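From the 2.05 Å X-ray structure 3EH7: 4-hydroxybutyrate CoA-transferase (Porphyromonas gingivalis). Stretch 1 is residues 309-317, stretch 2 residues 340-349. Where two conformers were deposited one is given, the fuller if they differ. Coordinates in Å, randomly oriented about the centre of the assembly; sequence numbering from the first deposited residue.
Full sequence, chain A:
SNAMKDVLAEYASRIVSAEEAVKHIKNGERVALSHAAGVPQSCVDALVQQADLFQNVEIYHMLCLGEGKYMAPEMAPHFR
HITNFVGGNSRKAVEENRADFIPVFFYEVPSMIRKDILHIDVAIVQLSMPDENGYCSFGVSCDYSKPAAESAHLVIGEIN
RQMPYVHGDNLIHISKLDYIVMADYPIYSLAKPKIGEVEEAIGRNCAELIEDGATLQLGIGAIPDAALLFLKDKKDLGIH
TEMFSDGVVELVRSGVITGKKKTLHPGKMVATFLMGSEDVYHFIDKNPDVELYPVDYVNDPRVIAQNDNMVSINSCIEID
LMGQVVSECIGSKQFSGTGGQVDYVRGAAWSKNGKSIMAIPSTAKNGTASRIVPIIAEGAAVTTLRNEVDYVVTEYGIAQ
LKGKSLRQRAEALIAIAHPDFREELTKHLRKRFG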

ATOM      1  N   ASN A 309      -2.079  12.614  14.611  1.00 20.36           N
ATOM      2  CA  ASN A 309      -1.976  13.850  13.831  1.00 20.04           C
ATOM      3  C   ASN A 309      -0.744  13.919  12.926  1.00 20.00           C
ATOM      4  O   ASN A 309      -0.054  14.950  12.861  1.00 19.67           O
ATOM      5  CB  ASN A 309      -2.046  15.056  14.773  1.00 20.29           C
ATOM      6  CG  ASN A 309      -3.306  15.061  15.605  1.00 19.49           C
ATOM      7  OD1 ASN A 309      -4.394  15.219  15.068  1.00 20.30           O
ATOM      8  ND2 ASN A 309      -3.164  14.914  16.932  1.00 19.44           N
HETATM    9  N   MSE A 310      -0.496  12.833  12.193  1.00 19.99           N
HETATM   10  CA  MSE A 310       0.600  12.796  11.241  1.00 19.95           C
HETATM   11  C   MSE A 310       0.285  13.769  10.120  1.00 20.28           C
HETATM   12  O   MSE A 310      -0.855  13.861   9.652  1.00 20.87           O
HETATM   13  CB  MSE A 310       0.825  11.397  10.621  1.00 18.98           C
HETATM   14  CG  MSE A 310       1.555  10.425  11.463  1.00 19.82           C
HETATM   15 SE   MSE A 310       3.353  10.872  11.923  0.80 16.71          SE
HETATM   16  CE  MSE A 310       4.002  11.307  10.189  1.00 14.11           C
ATOM     17  N   VAL A 311       1.310  14.509   9.717  1.00 20.51           N
ATOM     18  CA  VAL A 311       1.305  15.215   8.456  1.00 20.19           C
ATOM     19  C   VAL A 311       2.588  14.818   7.761  1.00 20.77           C
ATOM     20  O   VAL A 311       3.695  15.076   8.253  1.00 19.84           O
ATOM     21  CB  VAL A 311       1.223  16.759   8.590  1.00 20.83           C
ATOM     22  CG1 VAL A 311       1.287  17.383   7.214  1.00 18.68           C
ATOM     23  CG2 VAL A 311      -0.069  17.170   9.309  1.00 18.81           C
ATOM     24  N   SER A 312       2.411  14.146   6.625  1.00 20.54           N
ATOM     25  CA  SER A 312       3.507  13.690   5.815  1.00 21.23           C
ATOM     26  C   SER A 312       3.583  14.594   4.578  1.00 21.10           C
ATOM     27  O   SER A 312       2.570  14.812   3.933  1.00 21.45           O
ATOM     28  CB  SER A 312       3.280  12.219   5.452  1.00 21.14           C
ATOM     29  OG  SER A 312       4.040  11.884   4.328  1.00 25.09           O
ATOM     30  N   ILE A 313       4.762  15.156   4.298  1.00 21.27           N
ATOM     31  CA  ILE A 313       4.997  16.000   3.118  1.00 21.67           C
ATOM     32  C   ILE A 313       6.103  15.405   2.263  1.00 22.01           C
ATOM     33  O   ILE A 313       7.239  15.213   2.714  1.00 21.29           O
ATOM     34  CB  ILE A 313       5.407  17.473   3.466  1.00 22.13           C
ATOM     35  CG1 ILE A 313       4.434  18.118   4.446  1.00 24.28           C
ATOM     36  CG2 ILE A 313       5.498  18.322   2.192  1.00 22.21           C
ATOM     37  CD1 ILE A 313       4.895  19.507   4.982  1.00 23.24           C
ATOM     38  N   ASN A 314       5.757  15.109   1.017  1.00 22.70           N
ATOM     39  CA  ASN A 314       6.705  14.590   0.044  1.00 23.42           C
ATOM     40  C   ASN A 314       6.434  15.203  -1.335  1.00 23.89           C
ATOM     41  O   ASN A 314       5.367  15.754  -1.586  1.00 22.98           O
ATOM     42  CB  ASN A 314       6.596  13.058  -0.033  1.00 23.34           C
ATOM     43  CG  ASN A 314       6.923  12.382   1.296  1.00 24.74           C
ATOM     44  OD1 ASN A 314       8.089  12.289   1.713  1.00 25.00           O
ATOM     45  ND2 ASN A 314       5.910  11.927   1.960  1.00 24.16           N
ATOM     46  N   SER A 315       7.414  15.105  -2.224  1.00 25.60           N
ATOM     47  CA  SER A 315       7.276  15.544  -3.603  1.00 26.66           C
ATOM     48  C   SER A 315       7.352  14.352  -4.526  1.00 26.83           C
ATOM     49  O   SER A 315       7.667  13.236  -4.091  1.00 27.28           O
ATOM     50  CB  SER A 315       8.385  16.518  -3.939  1.00 27.41           C
ATOM     51  OG  SER A 315       8.277  17.595  -3.051  1.00 31.47           O
ATOM     52  N   CYS A 316       7.002  14.574  -5.787  1.00 26.05           N
ATOM     53  CA  CYS A 316       7.085  13.522  -6.798  1.00 25.96           C
ATOM     54  C   CYS A 316       7.400  14.175  -8.161  1.00 25.38           C
ATOM     55  O   CYS A 316       7.493  15.396  -8.248  1.00 25.93           O
ATOM     56  CB  CYS A 316       5.775  12.741  -6.794  1.00 25.17           C
ATOM     57  SG  CYS A 316       4.403  13.786  -7.207  1.00 27.23           S
ATOM     58  N   ILE A 317       7.590  13.379  -9.202  1.00 24.72           N
ATOM     59  CA  ILE A 317       7.924  13.879 -10.545  1.00 24.71           C
ATOM     60  C   ILE A 317       6.655  14.275 -11.274  1.00 24.42           C
ATOM     61  O   ILE A 317       6.592  15.331 -11.910  1.00 22.94           O
ATOM     62  CB  ILE A 317       8.656  12.792 -11.399  1.00 24.94           C
ATOM     63  CG1 ILE A 317       9.951  12.370 -10.717  1.00 28.30           C
ATOM     64  CG2 ILE A 317       8.918  13.251 -12.861  1.00 24.59           C
ATOM     65  CD1 ILE A 317      10.885  13.514 -10.318  1.00 30.44           C
ATOM     66  N   GLY A 340      10.869   5.935   0.239  1.00 26.76           N
ATOM     67  CA  GLY A 340      10.220   5.845   1.530  1.00 25.15           C
ATOM     68  C   GLY A 340       8.903   6.599   1.649  1.00 24.29           C
ATOM     69  O   GLY A 340       8.162   6.407   2.610  1.00 22.72           O
ATOM     70  N   GLN A 341       8.574   7.448   0.675  1.00 23.46           N
ATOM     71  CA  GLN A 341       7.411   8.326   0.823  0.50 23.59           C
ATOM     72  C   GLN A 341       6.091   7.558   0.950  1.00 23.11           C
ATOM     73  O   GLN A 341       5.249   7.899   1.783  1.00 22.52           O
ATOM     74  CB  GLN A 341       7.358   9.417  -0.263  0.50 23.74           C
ATOM     75  CG  GLN A 341       7.193   8.964  -1.684  0.50 24.98           C
ATOM     76  CD  GLN A 341       7.297  10.120  -2.678  0.50 24.67           C
ATOM     77  OE1 GLN A 341       8.324  10.786  -2.754  0.50 25.34           O
ATOM     78  NE2 GLN A 341       6.241  10.345  -3.446  0.50 22.76           N
ATOM     79  N   VAL A 342       5.923   6.495   0.161  1.00 22.08           N
ATOM     80  CA  VAL A 342       4.692   5.711   0.239  1.00 20.62           C
ATOM     81  C   VAL A 342       4.509   5.103   1.622  1.00 20.60           C
ATOM     82  O   VAL A 342       3.381   4.938   2.073  1.00 20.41           O
ATOM     83  CB  VAL A 342       4.638   4.616  -0.840  1.00 21.10           C
ATOM     84  CG1 VAL A 342       5.825   3.654  -0.697  1.00 19.50           C
ATOM     85  CG2 VAL A 342       3.273   3.847  -0.808  1.00 21.05           C
ATOM     86  N   ASP A 343       5.601   4.790   2.324  1.00 19.75           N
ATOM     87  CA  ASP A 343       5.489   4.259   3.682  1.00 19.92           C
ATOM     88  C   ASP A 343       4.727   5.252   4.544  1.00 19.87           C
ATOM     89  O   ASP A 343       3.880   4.878   5.366  1.00 19.54           O
ATOM     90  CB  ASP A 343       6.867   3.992   4.335  1.00 19.87           C
ATOM     91  CG  ASP A 343       7.748   2.996   3.563  1.00 22.79           C
ATOM     92  OD1 ASP A 343       7.232   2.335   2.613  1.00 23.84           O
ATOM     93  OD2 ASP A 343       8.986   2.850   3.914  1.00 20.46           O
ATOM     94  N   TYR A 344       5.033   6.535   4.356  1.00 20.04           N
ATOM     95  CA  TYR A 344       4.420   7.603   5.126  1.00 20.21           C
ATOM     96  C   TYR A 344       3.002   7.934   4.640  1.00 20.29           C
ATOM     97  O   TYR A 344       2.171   8.307   5.433  1.00 20.47           O
ATOM     98  CB  TYR A 344       5.332   8.853   5.165  1.00 19.70           C
ATOM     99  CG  TYR A 344       6.475   8.629   6.118  1.00 20.53           C
ATOM    100  CD1 TYR A 344       6.340   8.884   7.494  1.00 15.67           C
ATOM    101  CD2 TYR A 344       7.652   8.073   5.673  1.00 20.80           C
ATOM    102  CE1 TYR A 344       7.368   8.615   8.373  1.00 17.10           C
ATOM    103  CE2 TYR A 344       8.681   7.781   6.561  1.00 21.16           C
ATOM    104  CZ  TYR A 344       8.527   8.048   7.898  1.00 20.14           C
ATOM    105  OH  TYR A 344       9.550   7.735   8.744  1.00 21.90           O
ATOM    106  N   VAL A 345       2.715   7.766   3.358  1.00 19.79           N
ATOM    107  CA  VAL A 345       1.331   7.943   2.897  1.00 19.52           C
ATOM    108  C   VAL A 345       0.494   6.890   3.599  1.00 19.49           C
ATOM    109  O   VAL A 345      -0.565   7.194   4.158  1.00 19.38           O
ATOM    110  CB  VAL A 345       1.225   7.792   1.384  1.00 20.00           C
ATOM    111  CG1 VAL A 345      -0.275   7.736   0.913  1.00 18.55           C
ATOM    112  CG2 VAL A 345       2.037   8.888   0.690  1.00 20.18           C
ATOM    113  N   ARG A 346       1.000   5.643   3.643  1.00 19.47           N
ATOM    114  CA  ARG A 346       0.226   4.565   4.245  0.50 19.10           C
ATOM    115  C   ARG A 346       0.124   4.697   5.756  1.00 19.05           C
ATOM    116  O   ARG A 346      -0.935   4.440   6.312  1.00 18.69           O
ATOM    117  CB  ARG A 346       0.745   3.200   3.826  0.50 19.09           C
ATOM    118  CG  ARG A 346       0.329   2.893   2.403  0.50 19.18           C
ATOM    119  CD  ARG A 346       1.010   1.682   1.857  0.50 20.06           C
ATOM    120  NE  ARG A 346       0.696   1.509   0.450  0.50 20.02           N
ATOM    121  CZ  ARG A 346       0.800   0.361  -0.214  0.50 20.24           C
ATOM    122  NH1 ARG A 346       1.227  -0.756   0.369  0.50 21.61           N
ATOM    123  NH2 ARG A 346       0.471   0.338  -1.488  0.50 19.92           N
ATOM    124  N   GLY A 347       1.209   5.113   6.413  1.00 18.31           N
ATOM    125  CA  GLY A 347       1.169   5.351   7.858  1.00 18.14           C
ATOM    126  C   GLY A 347       0.235   6.504   8.222  1.00 17.99           C
ATOM    127  O   GLY A 347      -0.493   6.412   9.172  1.00 17.93           O
ATOM    128  N   ALA A 348       0.291   7.604   7.478  1.00 18.49           N
ATOM    129  CA  ALA A 348      -0.580   8.774   7.755  1.00 19.22           C
ATOM    130  C   ALA A 348      -2.057   8.390   7.653  1.00 19.83           C
ATOM    131  O   ALA A 348      -2.920   8.898   8.404  1.00 20.86           O
ATOM    132  CB  ALA A 348      -0.258   9.959   6.768  1.00 18.61           C
ATOM    133  N   ALA A 349      -2.361   7.502   6.713  1.00 20.21           N
ATOM    134  CA  ALA A 349      -3.736   7.058   6.501  1.00 20.47           C
ATOM    135  C   ALA A 349      -4.263   6.359   7.766  1.00 20.61           C
ATOM    136  O   ALA A 349      -5.416   6.388   7.987  1.00 18.70           O
ATOM    137  CB  ALA A 349      -3.808   6.104   5.315  1.00 21.01           C
TER

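Strand 310-314 packs nearly antiparallel against the helix of stretch 2, the two N-to-C directions differing by 157° and the axes approaching to 8.2 Å. Sequence order therefore runs in opposite senses: M310 lies by A348, S312 by Y344, and N314 by Q341, with CA-CA distances of 5.5, 6.2 and 6.4 Å. The contact is compact, burying 357 Å² in total, and no clear hydrogen bond crosses it.

N309 precedes the strand and points away from the helix, making no contact. M310, a selenomethionine, opens the interface with its CA-to-CB bond toward the helix. Its CB lies 4.1 Å from A348 CA and 4.3 Å from A348 CB; the small alanine side chain goes with the closest backbone approach in the register. With all three chi angles in m, the M310 side chain brings its terminal CE to 4.3 Å from CD1 of Y344, at the edge of the ring and near its plane, so this is an apolar edge contact rather than a stack.

V311 and I313 point away, as the alternation of an extended strand requires, and leave the contact to M310, S312 and N314. S312 sits at the middle of the register. Its OG (chi1 t) comes to 3.4 Å from CB of Y344, and its CB is 4.4 Å from CB of A348, so this one short side chain touches residues a helical turn apart. The hydroxyl packs against carbon here, while its hydrogen bonding is satisfied elsewhere in the structure. Within the strand, S312 OG also lies 3.0 Å from N314 ND2, bringing the polar groups of two successive inward-pointing residues together.

N314 ends the strand facing the first turn of the helix. Its CG is 3.4 Å from CB of Q341, which lays the amide group against the aliphatic base of the glutamine; its ND2 is 4.5 Å from CB of Y344, a looser approach. Both N314 amide atoms are hydrogen-bonded elsewhere in the structure.

Past the strand, S315 turns its side chain away but presents its backbone carbonyl to the end of Q341, the helix residue with the largest area covered by stretch 1. The terminal amide of Q341 is probably turned over in the model; turned back, it may donate a hydrogen bond to S315 O. C316, its CA-to-CB bond sideways, adds a small contact beside the same glutamine, and I317 lies beyond reach of the helix.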